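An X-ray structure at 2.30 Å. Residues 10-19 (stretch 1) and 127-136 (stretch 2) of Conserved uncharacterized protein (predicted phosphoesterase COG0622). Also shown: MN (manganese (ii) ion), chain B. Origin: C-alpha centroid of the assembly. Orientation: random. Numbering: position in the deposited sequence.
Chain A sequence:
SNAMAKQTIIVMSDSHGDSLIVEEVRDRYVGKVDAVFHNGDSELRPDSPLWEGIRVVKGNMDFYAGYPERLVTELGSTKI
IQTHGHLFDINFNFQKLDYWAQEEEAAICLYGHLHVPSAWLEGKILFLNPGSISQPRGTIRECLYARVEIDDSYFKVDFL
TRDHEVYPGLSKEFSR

Stretch 1, residues 10-19: IVMSDSHGDS
Stretch 2 127-136: FLNPGSISQP

Backbone carbonyls can dock one loop on another while nearby side chains bind a metal, and this predicted phosphoesterase is a clear example. The axes of the two strands approach to 6.6 Å, their N-to-C directions 63° apart, with extended backbone (Val11 -126/127); the stretches bury 559 Å² between them. In the residues that follow, Asp14 pairs with Ser132, but Ser15 with Ser134 (CA to CA 5.0 Å in both pairs), so stretch 2 gains one residue at Ile133. A type I' turn spans Ser15 to Asp18.

Apolar side chains pack between the strands and just beyond them. Val11 (t) points toward stretch 2, setting CG2 4.1 Å from Leu128 CD2 (Leu128 t, p) and CG1 3.9 Å from Pro130 CG. Met12, a selenomethionine (p, t, t), sets out sideways and its end leads away, yet SE is 4.1 Å from Ile133 CD1 (t, t).

Three successive carbonyls then accept hydrogen bonds: Ser13 O from Ile133 N (3.2 Å), Asp14 O from Ser132 OG (2.7 Å; chi1 t) and Ser15 O from Ser134 OG (2.7 Å; chi1 m). Short serines suit so close an approach. Gly131 takes 84/-175, favourable for glycine.

Asp14 (58/53, m) and His16 (52/59, m) bind manganese through OD1 at 2.1 Å and NE2 at 2.3 Å. Gln135 (m, t) lays NE2 over one imidazole face, while water 1 bridges Asp14 OD2 (2.9 Å) and Asn129 OD1 (2.8 Å).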

# COMPACT_ATOMS: atom_id res chain seq x y z
N ILE A 10 6.73 1.56 -3.29
CA ILE A 10 6.77 0.40 -2.39
C ILE A 10 5.66 0.59 -1.38
O ILE A 10 5.54 1.67 -0.76
CB ILE A 10 8.18 0.23 -1.67
CG1 ILE A 10 9.29 -0.04 -2.71
CG2 ILE A 10 8.11 -0.95 -0.64
CD1 ILE A 10 9.12 -1.42 -3.54
N VAL A 11 4.81 -0.45 -1.26
CA VAL A 11 3.62 -0.43 -0.41
C VAL A 11 3.66 -1.63 0.52
O VAL A 11 3.80 -2.77 0.04
CB VAL A 11 2.32 -0.47 -1.27
CG1 VAL A 11 1.08 -0.22 -0.39
CG2 VAL A 11 2.40 0.54 -2.43
N MSE A 12 3.51 -1.40 1.83
CA MSE A 12 3.34 -2.50 2.81
C MSE A 12 2.21 -2.17 3.78
O MSE A 12 1.63 -1.11 3.72
CB MSE A 12 4.65 -2.78 3.55
CG MSE A 12 5.09 -1.61 4.39
SE MSE A 12 6.74 -1.92 5.38
CE MSE A 12 7.31 -0.06 5.43
N SER A 13 1.88 -3.10 4.66
CA SER A 13 0.72 -2.99 5.53
C SER A 13 0.65 -4.10 6.52
O SER A 13 1.10 -5.22 6.26
CB SER A 13 -0.58 -3.01 4.71
OG SER A 13 -1.69 -2.56 5.46
N ASP A 14 0.01 -3.79 7.66
CA ASP A 14 -0.41 -4.82 8.63
C ASP A 14 0.81 -5.64 9.10
O ASP A 14 0.83 -6.88 9.08
CB ASP A 14 -1.52 -5.70 8.05
CG ASP A 14 -2.83 -4.95 7.85
OD1 ASP A 14 -3.66 -4.93 8.83
OD2 ASP A 14 -3.05 -4.41 6.72
N SER A 15 1.80 -4.87 9.56
CA SER A 15 3.08 -5.35 10.09
C SER A 15 3.01 -5.78 11.58
O SER A 15 3.81 -6.58 12.01
CB SER A 15 4.16 -4.27 9.87
OG SER A 15 3.71 -2.98 10.21
N HIS A 16 2.06 -5.25 12.33
CA HIS A 16 1.61 -5.79 13.62
C HIS A 16 2.72 -6.04 14.65
O HIS A 16 2.91 -7.16 15.14
CB HIS A 16 0.72 -7.04 13.43
CG HIS A 16 -0.67 -6.70 12.98
ND1 HIS A 16 -1.62 -6.17 13.84
CD2 HIS A 16 -1.25 -6.75 11.77
CE1 HIS A 16 -2.72 -5.91 13.17
NE2 HIS A 16 -2.52 -6.25 11.90
N GLY A 17 3.42 -4.96 14.96
CA GLY A 17 4.40 -4.96 16.02
C GLY A 17 5.79 -5.39 15.59
O GLY A 17 6.71 -5.36 16.37
N ASP A 18 5.96 -5.75 14.32
CA ASP A 18 7.26 -6.06 13.78
C ASP A 18 7.88 -4.76 13.26
O ASP A 18 7.53 -4.25 12.20
CB ASP A 18 7.10 -7.13 12.69
CG ASP A 18 8.41 -7.61 12.14
OD1 ASP A 18 9.44 -6.91 12.25
OD2 ASP A 18 8.40 -8.71 11.56
N SER A 19 8.78 -4.21 14.05
CA SER A 19 9.46 -2.99 13.69
C SER A 19 10.72 -3.25 12.85
O SER A 19 11.10 -2.41 12.06
CB SER A 19 9.79 -2.18 14.95
OG SER A 19 10.51 -2.96 15.87
N PHE A 127 -6.64 -0.38 -7.59
CA PHE A 127 -6.81 -0.67 -6.17
C PHE A 127 -5.84 -1.78 -5.76
O PHE A 127 -5.79 -2.84 -6.39
CB PHE A 127 -8.25 -1.10 -5.84
CG PHE A 127 -9.29 -0.01 -6.07
CD1 PHE A 127 -9.77 0.75 -5.01
CD2 PHE A 127 -9.77 0.23 -7.34
CE1 PHE A 127 -10.72 1.74 -5.23
CE2 PHE A 127 -10.72 1.23 -7.56
CZ PHE A 127 -11.17 1.99 -6.49
N LEU A 128 -5.09 -1.53 -4.69
CA LEU A 128 -4.03 -2.43 -4.26
C LEU A 128 -4.03 -2.58 -2.75
O LEU A 128 -3.98 -1.58 -2.01
CB LEU A 128 -2.65 -1.91 -4.71
CG LEU A 128 -1.39 -2.66 -4.25
CD1 LEU A 128 -1.27 -4.02 -4.97
CD2 LEU A 128 -0.20 -1.80 -4.58
N ASN A 129 -4.08 -3.84 -2.32
CA ASN A 129 -3.72 -4.24 -0.98
C ASN A 129 -2.41 -4.98 -1.14
O ASN A 129 -2.33 -5.97 -1.90
CB ASN A 129 -4.81 -5.13 -0.36
CG ASN A 129 -4.59 -5.39 1.13
OD1 ASN A 129 -3.47 -5.63 1.57
ND2 ASN A 129 -5.66 -5.36 1.91
N PRO A 130 -1.36 -4.52 -0.44
CA PRO A 130 -0.08 -5.21 -0.62
C PRO A 130 -0.00 -6.60 0.03
O PRO A 130 1.01 -7.24 -0.11
CB PRO A 130 0.91 -4.24 0.05
CG PRO A 130 0.11 -3.63 1.16
CD PRO A 130 -1.26 -3.41 0.54
N GLY A 131 -1.07 -7.05 0.70
CA GLY A 131 -1.04 -8.15 1.64
C GLY A 131 -0.61 -7.70 3.02
O GLY A 131 -0.42 -6.50 3.28
N SER A 132 -0.46 -8.66 3.94
CA SER A 132 0.18 -8.42 5.23
C SER A 132 1.65 -8.90 5.26
O SER A 132 1.97 -10.05 4.96
CB SER A 132 -0.63 -9.05 6.36
OG SER A 132 0.10 -8.96 7.58
N ILE A 133 2.55 -7.98 5.66
CA ILE A 133 3.97 -8.30 5.72
C ILE A 133 4.30 -9.16 6.97
O ILE A 133 5.43 -9.58 7.11
CB ILE A 133 4.85 -6.98 5.62
CG1 ILE A 133 6.29 -7.26 5.14
CG2 ILE A 133 4.79 -6.08 6.91
CD1 ILE A 133 7.05 -5.98 4.76
N SER A 134 3.33 -9.38 7.88
CA SER A 134 3.55 -10.19 9.10
C SER A 134 2.50 -11.25 9.36
O SER A 134 2.82 -12.21 10.00
CB SER A 134 3.60 -9.30 10.34
OG SER A 134 4.66 -8.40 10.22
N GLN A 135 1.26 -11.08 8.91
CA GLN A 135 0.14 -11.96 9.29
C GLN A 135 -0.73 -12.22 8.08
O GLN A 135 -1.85 -11.68 7.97
CB GLN A 135 -0.74 -11.27 10.33
CG GLN A 135 -0.10 -11.17 11.71
CD GLN A 135 -0.98 -10.53 12.73
OE1 GLN A 135 -0.56 -10.35 13.87
NE2 GLN A 135 -2.20 -10.18 12.36
N PRO A 136 -0.20 -13.01 7.13
CA PRO A 136 -0.91 -13.32 5.91
C PRO A 136 -2.20 -14.12 6.15
O PRO A 136 -2.26 -14.98 7.04
CB PRO A 136 0.12 -14.12 5.12
CG PRO A 136 1.05 -14.68 6.16
CD PRO A 136 1.13 -13.66 7.18
MN MN B . -4.40 -5.84 10.56
O HOH W 1 -3.77 -5.88 4.31
O HOH W 2 -5.38 -6.87 12.24
O HOH W 3 -6.50 -5.75 9.92